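Local coordinates for protein phospholipase C-beta (PLC-beta) (Sepia officinalis, PDB 3QR0) that is a multidomain phospholipase of the phosphoinositide-specific C-beta family, built from PH, EF-hand, TIM-barrel and C2 modules, and carries a calcium ion, at residues A[14-18]-A[45-50]; A[161-166]-A[176-180]; A[194-198]-A[220-225]. All blocks are in the same frame, centred on the assembly; numbering follows the deposited sequence.

Interaction 1: residues A[14-18]-A[45-50]; sequences KWPKV and VDPKGY
With CG1 of V18 anti to its backbone N (chi1 -176°) and CG1 of V45 likewise (chi1 -175°), the two valines cross obliquely and meet branch to branch, V18 CG1 lying 3.9 Å from V45 CG1. The other branch of V18, beside its own backbone N, lies against the backbone of the facing turn: CG2 packs 3.4 Å from G49 N and 3.6 Å from P47 O. P16 follows the same surface, its CB 3.5 Å from K48 O. No direct hydrogen bond joins the segments; a water instead accepts from V18 N and donates to P47 O at 2.6 Å. G49 has a positive phi (67°), and its CA lies 4.3 Å from P16 CB. D46 shapes the turn from within. Its OD1 receives K48 N at 3.0 Å from above the carboxylate plane, while OD2 takes Y50 N on the syn side and also F51 N. Y140 of helix 127-141 packs against P16, V18 and V45. The arrangement is a type I beta turn from D46 to G49 with an Asx turn at its start, forming the connection between antiparallel strands 39-45 and 51-54 of the PH domain.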
# COMPACT_ATOMS: atom_id res chain seq x y z
N LYS A 14 -15.56 8.31 -0.40
CA LYS A 14 -15.92 9.63 0.12
C LYS A 14 -14.77 10.23 0.92
O LYS A 14 -14.01 9.51 1.55
CB LYS A 14 -17.17 9.51 0.99
CG LYS A 14 -18.42 9.10 0.21
CD LYS A 14 -19.46 8.41 1.08
CE LYS A 14 -20.55 7.79 0.22
NZ LYS A 14 -21.58 7.09 1.04
N TRP A 15 -14.65 11.56 0.90
CA TRP A 15 -13.67 12.25 1.73
C TRP A 15 -14.09 12.14 3.20
O TRP A 15 -15.27 11.93 3.48
CB TRP A 15 -13.58 13.73 1.33
CG TRP A 15 -13.02 13.93 -0.04
CD1 TRP A 15 -13.71 14.12 -1.20
CD2 TRP A 15 -11.63 13.95 -0.39
NE1 TRP A 15 -12.84 14.27 -2.25
CE2 TRP A 15 -11.55 14.17 -1.78
CE3 TRP A 15 -10.44 13.81 0.34
CZ2 TRP A 15 -10.34 14.25 -2.46
CZ3 TRP A 15 -9.23 13.90 -0.33
CH2 TRP A 15 -9.19 14.11 -1.72
N PRO A 16 -13.13 12.25 4.13
CA PRO A 16 -13.48 12.22 5.56
C PRO A 16 -14.56 13.25 5.92
O PRO A 16 -14.52 14.38 5.43
CB PRO A 16 -12.17 12.57 6.25
CG PRO A 16 -11.13 12.13 5.32
CD PRO A 16 -11.67 12.37 3.95
N LYS A 17 -15.51 12.82 6.74
CA LYS A 17 -16.57 13.68 7.24
C LYS A 17 -16.50 13.64 8.76
O LYS A 17 -16.85 12.63 9.36
CB LYS A 17 -17.93 13.19 6.74
CG LYS A 17 -19.09 14.06 7.16
CD LYS A 17 -20.32 13.79 6.31
CE LYS A 17 -21.47 14.69 6.73
NZ LYS A 17 -22.56 14.71 5.72
N VAL A 18 -16.02 14.72 9.37
CA VAL A 18 -15.71 14.72 10.79
C VAL A 18 -16.86 15.32 11.58
O VAL A 18 -17.20 16.48 11.39
CB VAL A 18 -14.42 15.52 11.09
CG1 VAL A 18 -14.06 15.43 12.58
CG2 VAL A 18 -13.27 15.02 10.24
N VAL A 45 -10.07 16.57 16.50
CA VAL A 45 -9.74 16.27 15.10
C VAL A 45 -9.94 17.55 14.30
O VAL A 45 -10.90 18.29 14.52
CB VAL A 45 -10.66 15.17 14.53
CG1 VAL A 45 -10.24 14.78 13.11
CG2 VAL A 45 -10.67 13.94 15.45
N ASP A 46 -9.04 17.83 13.36
CA ASP A 46 -9.28 18.98 12.48
C ASP A 46 -10.47 18.67 11.56
O ASP A 46 -10.83 17.50 11.35
CB ASP A 46 -8.04 19.34 11.67
CG ASP A 46 -7.72 18.32 10.61
OD1 ASP A 46 -8.05 18.58 9.43
OD2 ASP A 46 -7.17 17.26 10.97
N PRO A 47 -11.11 19.71 11.00
CA PRO A 47 -12.32 19.48 10.20
C PRO A 47 -12.14 18.60 8.95
O PRO A 47 -13.15 18.11 8.43
CB PRO A 47 -12.75 20.90 9.80
CG PRO A 47 -12.14 21.79 10.80
CD PRO A 47 -10.84 21.15 11.18
N LYS A 48 -10.91 18.39 8.49
CA LYS A 48 -10.67 17.54 7.31
C LYS A 48 -10.26 16.11 7.65
O LYS A 48 -10.02 15.31 6.74
CB LYS A 48 -9.60 18.17 6.40
CG LYS A 48 -9.98 19.54 5.85
CD LYS A 48 -11.21 19.47 4.97
CE LYS A 48 -11.31 20.68 4.05
NZ LYS A 48 -12.37 20.50 3.02
N GLY A 49 -10.17 15.78 8.94
CA GLY A 49 -9.78 14.43 9.37
C GLY A 49 -8.34 14.06 9.05
O GLY A 49 -8.06 12.94 8.62
N TYR A 50 -7.41 15.00 9.25
CA TYR A 50 -5.99 14.76 8.98
C TYR A 50 -5.13 14.59 10.22
O TYR A 50 -4.09 13.93 10.16
CB TYR A 50 -5.40 15.90 8.14
CG TYR A 50 -6.00 16.03 6.75
CD1 TYR A 50 -6.34 14.89 6.01
CD2 TYR A 50 -6.20 17.27 6.18
CE1 TYR A 50 -6.88 15.01 4.74
CE2 TYR A 50 -6.73 17.39 4.90
CZ TYR A 50 -7.06 16.25 4.19
OH TYR A 50 -7.60 16.34 2.92
O HOH W 1 -15.45 17.03 7.78

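Interaction 2: residues A[161-166]-A[176-180]; sequences RLTTVE and AIQKC
A thiol seated on a guanidinium is the odd feature here: C180 SG lies over one face of the R161 group, offset toward its rim and 3.5 Å from NE. The contact belongs to the EF-hand region, where helix 151-165 meets helix 174-181, the local axes passing 10.9 Å apart at 122°. The same guanidinium uses its edge for E166. NE and NH2 both point at the single oxygen OE2, each at 3.1 Å, and this side-on grip keeps the acceptor in the guanidinium plane; the two nitrogens approach from the same face of the carboxylate. The extended R161 chain, with CG anti to the backbone N (chi1 -166°), and the E166 chain bent at chi2 (-60°) bring the two ends together. K179 and E166 approach from opposite directions, while the R161 and K179 chains cross at about a right angle; K179 NZ donates to E166 OE1 at 2.8 Å from above the carboxylate plane. One carboxylate thus stands between two cations, which probably favours its ionised form and offsets the repulsion between them. K179 also has a salt bridge to D61. Beneath the charges the packing is apolar: L162 CD2 reaches A176, I177 and C180, and E166 CB lies 3.7 Å from A176 CB. A water completes the polar side, donating to E166 OE2 at 2.7 Å and accepting from K179 NZ.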
# COMPACT_ATOMS: atom_id res chain seq x y z
N ARG A 161 -3.38 22.28 9.48
CA ARG A 161 -2.50 22.14 10.63
C ARG A 161 -2.22 23.51 11.23
O ARG A 161 -2.34 23.70 12.45
CB ARG A 161 -1.18 21.46 10.26
CG ARG A 161 -0.43 21.02 11.49
CD ARG A 161 0.98 20.58 11.22
NE ARG A 161 1.80 20.69 12.43
CZ ARG A 161 2.96 20.08 12.63
NH1 ARG A 161 3.48 19.27 11.71
NH2 ARG A 161 3.61 20.27 13.78
N LEU A 162 -1.86 24.47 10.38
CA LEU A 162 -1.51 25.81 10.83
C LEU A 162 -2.67 26.56 11.49
O LEU A 162 -2.46 27.30 12.46
CB LEU A 162 -0.95 26.64 9.67
CG LEU A 162 0.43 26.19 9.18
CD1 LEU A 162 0.82 26.92 7.92
CD2 LEU A 162 1.50 26.39 10.27
N THR A 163 -3.89 26.36 10.99
CA THR A 163 -5.06 27.09 11.48
C THR A 163 -5.86 26.35 12.57
O THR A 163 -6.83 26.89 13.09
CB THR A 163 -6.01 27.47 10.33
OG1 THR A 163 -6.51 26.28 9.68
CG2 THR A 163 -5.29 28.34 9.31
N THR A 164 -5.46 25.12 12.91
CA THR A 164 -6.11 24.39 13.99
C THR A 164 -5.11 23.96 15.06
O THR A 164 -5.21 24.37 16.21
CB THR A 164 -6.91 23.17 13.48
OG1 THR A 164 -6.01 22.16 12.99
CG2 THR A 164 -7.86 23.58 12.36
N VAL A 165 -4.13 23.14 14.67
CA VAL A 165 -3.14 22.63 15.62
C VAL A 165 -2.22 23.73 16.15
O VAL A 165 -2.02 23.84 17.36
CB VAL A 165 -2.25 21.53 14.99
CG1 VAL A 165 -1.25 21.00 16.02
CG2 VAL A 165 -3.11 20.40 14.45
N GLU A 166 -1.67 24.53 15.24
CA GLU A 166 -0.65 25.52 15.59
C GLU A 166 -1.22 26.90 15.95
O GLU A 166 -0.46 27.77 16.37
CB GLU A 166 0.33 25.70 14.43
CG GLU A 166 0.97 24.41 13.95
CD GLU A 166 1.78 23.70 15.03
OE1 GLU A 166 2.33 24.40 15.91
OE2 GLU A 166 1.86 22.46 14.99
N ALA A 176 5.62 28.74 13.69
CA ALA A 176 4.92 27.50 13.36
C ALA A 176 4.98 27.19 11.87
O ALA A 176 5.08 26.03 11.48
CB ALA A 176 3.47 27.57 13.83
N ILE A 177 4.92 28.23 11.04
CA ILE A 177 5.00 28.07 9.59
C ILE A 177 6.37 27.53 9.19
O ILE A 177 6.47 26.60 8.40
CB ILE A 177 4.74 29.40 8.84
CG1 ILE A 177 3.38 30.00 9.22
CG2 ILE A 177 4.80 29.18 7.33
CD1 ILE A 177 3.11 31.35 8.62
N GLN A 178 7.42 28.12 9.75
CA GLN A 178 8.79 27.69 9.45
C GLN A 178 9.09 26.26 9.92
O GLN A 178 9.67 25.48 9.17
CB GLN A 178 9.81 28.67 10.03
CG GLN A 178 9.97 29.93 9.19
CD GLN A 178 10.81 31.00 9.87
OE1 GLN A 178 10.97 31.00 11.09
NE2 GLN A 178 11.34 31.93 9.08
N LYS A 179 8.69 25.93 11.14
CA LYS A 179 8.96 24.59 11.69
C LYS A 179 8.26 23.48 10.90
O LYS A 179 8.80 22.38 10.79
CB LYS A 179 8.58 24.49 13.18
CG LYS A 179 7.10 24.33 13.47
CD LYS A 179 6.83 24.03 14.93
CE LYS A 179 5.35 23.72 15.14
NZ LYS A 179 4.98 23.71 16.57
N CYS A 180 7.08 23.76 10.37
CA CYS A 180 6.34 22.77 9.58
C CYS A 180 6.99 22.51 8.21
O CYS A 180 6.75 21.47 7.61
CB CYS A 180 4.88 23.19 9.39
SG CYS A 180 3.86 23.11 10.90
O HOH W 2 2.96 21.27 17.13

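Interaction 3: residues A[194-198]-A[220-225]; sequences ALEKI and KFYLAL
A194 CB and F221 CE1, 3.6 Å apart, are among the closest atoms of a largely apolar meeting of two helices. The methyl comes to the ring obliquely, whereas L195 CD2 sits over a ring face in a CH-pi contact, 4.1 Å from the F221 centroid and 28° off the ring normal. A194 CB also meets A224 CB at 4.0 Å and L225 CB slightly farther away. I198 reaches deeper into the partner backbone. Its CG1, anti to the carbonyl carbon (chi1 -68°), lies against the backbone of F221, at CA and N, and CD1 ends 3.2 Å from K220 O, a tight approach for a methyl; the extended aliphatic chain of K220 flanks the same methyl, CG being 3.5 Å from I198 CD1. K197 adds its CD at the border, near A224 CB.

What positions these groups is first the small residue on each side. A194 and A224 face each other with CA atoms 5.1 Å apart, where the axes of the short helical segments 194-198 and 220-225 pass at 8.7 Å with an angle of 125°. Farther out, L181 of helix 174-181 packs on F221 and L225, and I191 touches the same two side chains from helix 185-198. A side-chain-to-backbone hydrogen bond lies nearby, from R190 NH2 to L225 O.

Since no hydrogen bond or salt bridge crosses between the two segments, their association rests on shape and on burial of hydrocarbon, a helix-helix packing within the EF-hand region with two alanines where the backbones come closest.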
# COMPACT_ATOMS: atom_id res chain seq x y z
N ALA A 194 9.22 35.00 1.41
CA ALA A 194 7.95 34.69 0.74
C ALA A 194 6.76 35.27 1.50
O ALA A 194 5.84 35.81 0.89
CB ALA A 194 7.79 33.18 0.57
N LEU A 195 6.78 35.16 2.82
CA LEU A 195 5.74 35.76 3.67
C LEU A 195 5.72 37.27 3.49
O LEU A 195 4.65 37.89 3.42
CB LEU A 195 5.97 35.41 5.14
CG LEU A 195 5.89 33.94 5.55
CD1 LEU A 195 6.40 33.75 6.98
CD2 LEU A 195 4.47 33.40 5.42
N GLU A 196 6.91 37.87 3.40
CA GLU A 196 7.05 39.30 3.19
C GLU A 196 6.45 39.72 1.84
O GLU A 196 5.69 40.68 1.77
CB GLU A 196 8.52 39.71 3.27
CG GLU A 196 8.75 41.20 3.48
CD GLU A 196 10.22 41.53 3.68
OE1 GLU A 196 11.09 40.75 3.21
OE2 GLU A 196 10.52 42.57 4.30
N LYS A 197 6.79 38.98 0.79
CA LYS A 197 6.30 39.27 -0.57
C LYS A 197 4.77 39.25 -0.66
O LYS A 197 4.19 40.02 -1.43
CB LYS A 197 6.89 38.27 -1.56
CG LYS A 197 6.56 38.55 -3.02
CD LYS A 197 7.45 37.74 -3.95
CE LYS A 197 7.26 38.16 -5.40
NZ LYS A 197 8.24 37.47 -6.30
N ILE A 198 4.14 38.38 0.12
CA ILE A 198 2.68 38.24 0.14
C ILE A 198 2.00 39.38 0.90
O ILE A 198 0.82 39.66 0.67
CB ILE A 198 2.27 36.87 0.75
CG1 ILE A 198 2.68 35.73 -0.18
CG2 ILE A 198 0.77 36.81 1.02
CD1 ILE A 198 2.09 35.83 -1.57
N LYS A 220 -1.00 31.62 -2.70
CA LYS A 220 -0.13 32.70 -3.18
C LYS A 220 1.24 32.64 -2.47
O LYS A 220 2.27 32.99 -3.05
CB LYS A 220 -0.79 34.07 -2.99
CG LYS A 220 -0.32 35.14 -3.98
CD LYS A 220 -1.02 36.49 -3.76
CE LYS A 220 -0.28 37.61 -4.47
NZ LYS A 220 -0.89 38.96 -4.24
N PHE A 221 1.25 32.18 -1.22
CA PHE A 221 2.50 31.93 -0.49
C PHE A 221 3.31 30.80 -1.16
O PHE A 221 4.52 30.94 -1.32
CB PHE A 221 2.20 31.62 0.98
CG PHE A 221 3.35 31.03 1.75
CD1 PHE A 221 4.54 31.73 1.91
CD2 PHE A 221 3.23 29.78 2.36
CE1 PHE A 221 5.59 31.18 2.64
CE2 PHE A 221 4.28 29.23 3.08
CZ PHE A 221 5.46 29.94 3.22
N TYR A 222 2.64 29.72 -1.55
CA TYR A 222 3.27 28.65 -2.33
C TYR A 222 3.92 29.22 -3.60
O TYR A 222 5.07 28.90 -3.90
CB TYR A 222 2.24 27.57 -2.72
CG TYR A 222 2.82 26.41 -3.52
CD1 TYR A 222 3.16 25.21 -2.90
CD2 TYR A 222 3.02 26.51 -4.90
CE1 TYR A 222 3.69 24.15 -3.62
CE2 TYR A 222 3.55 25.45 -5.63
CZ TYR A 222 3.88 24.28 -4.99
OH TYR A 222 4.41 23.22 -5.70
N LEU A 223 3.18 30.05 -4.33
CA LEU A 223 3.68 30.68 -5.55
C LEU A 223 4.92 31.54 -5.27
O LEU A 223 5.87 31.53 -6.06
CB LEU A 223 2.60 31.54 -6.22
CG LEU A 223 1.34 30.83 -6.71
CD1 LEU A 223 0.36 31.84 -7.31
CD2 LEU A 223 1.69 29.75 -7.72
N ALA A 224 4.90 32.26 -4.16
CA ALA A 224 6.03 33.09 -3.73
C ALA A 224 7.22 32.28 -3.22
O ALA A 224 8.36 32.76 -3.29
CB ALA A 224 5.58 34.08 -2.66
N LEU A 225 6.97 31.09 -2.69
CA LEU A 225 8.03 30.29 -2.06
C LEU A 225 8.83 29.48 -3.06
O LEU A 225 10.05 29.62 -3.14
CB LEU A 225 7.45 29.35 -1.00
CG LEU A 225 8.47 28.47 -0.26
CD1 LEU A 225 9.55 29.34 0.39
CD2 LEU A 225 7.79 27.59 0.77

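Overall arrangement
From the N terminus, interaction 1 closes the first loop, bringing the segment ahead of helix 20-24 back to the connection after strand 39-45 and so tying the N-terminal segment to the PH-domain sheet. Interaction 2 then closes the short excursion from helix 151-165 through strand 171-173 to helix 174-181, and interaction 3 joins the C-terminal part of helix 185-198 to helix 215-225. The three loops follow in series; none nests or crosses. They are nevertheless spatially continuous: T164 packs on D46 and P47, linking the PH and EF-hand regions, while I177 touches both L195 and F221. Interactions 1 and 3, with centres about 27 Å apart, do not touch, so interaction 2 lies as the bridge between them.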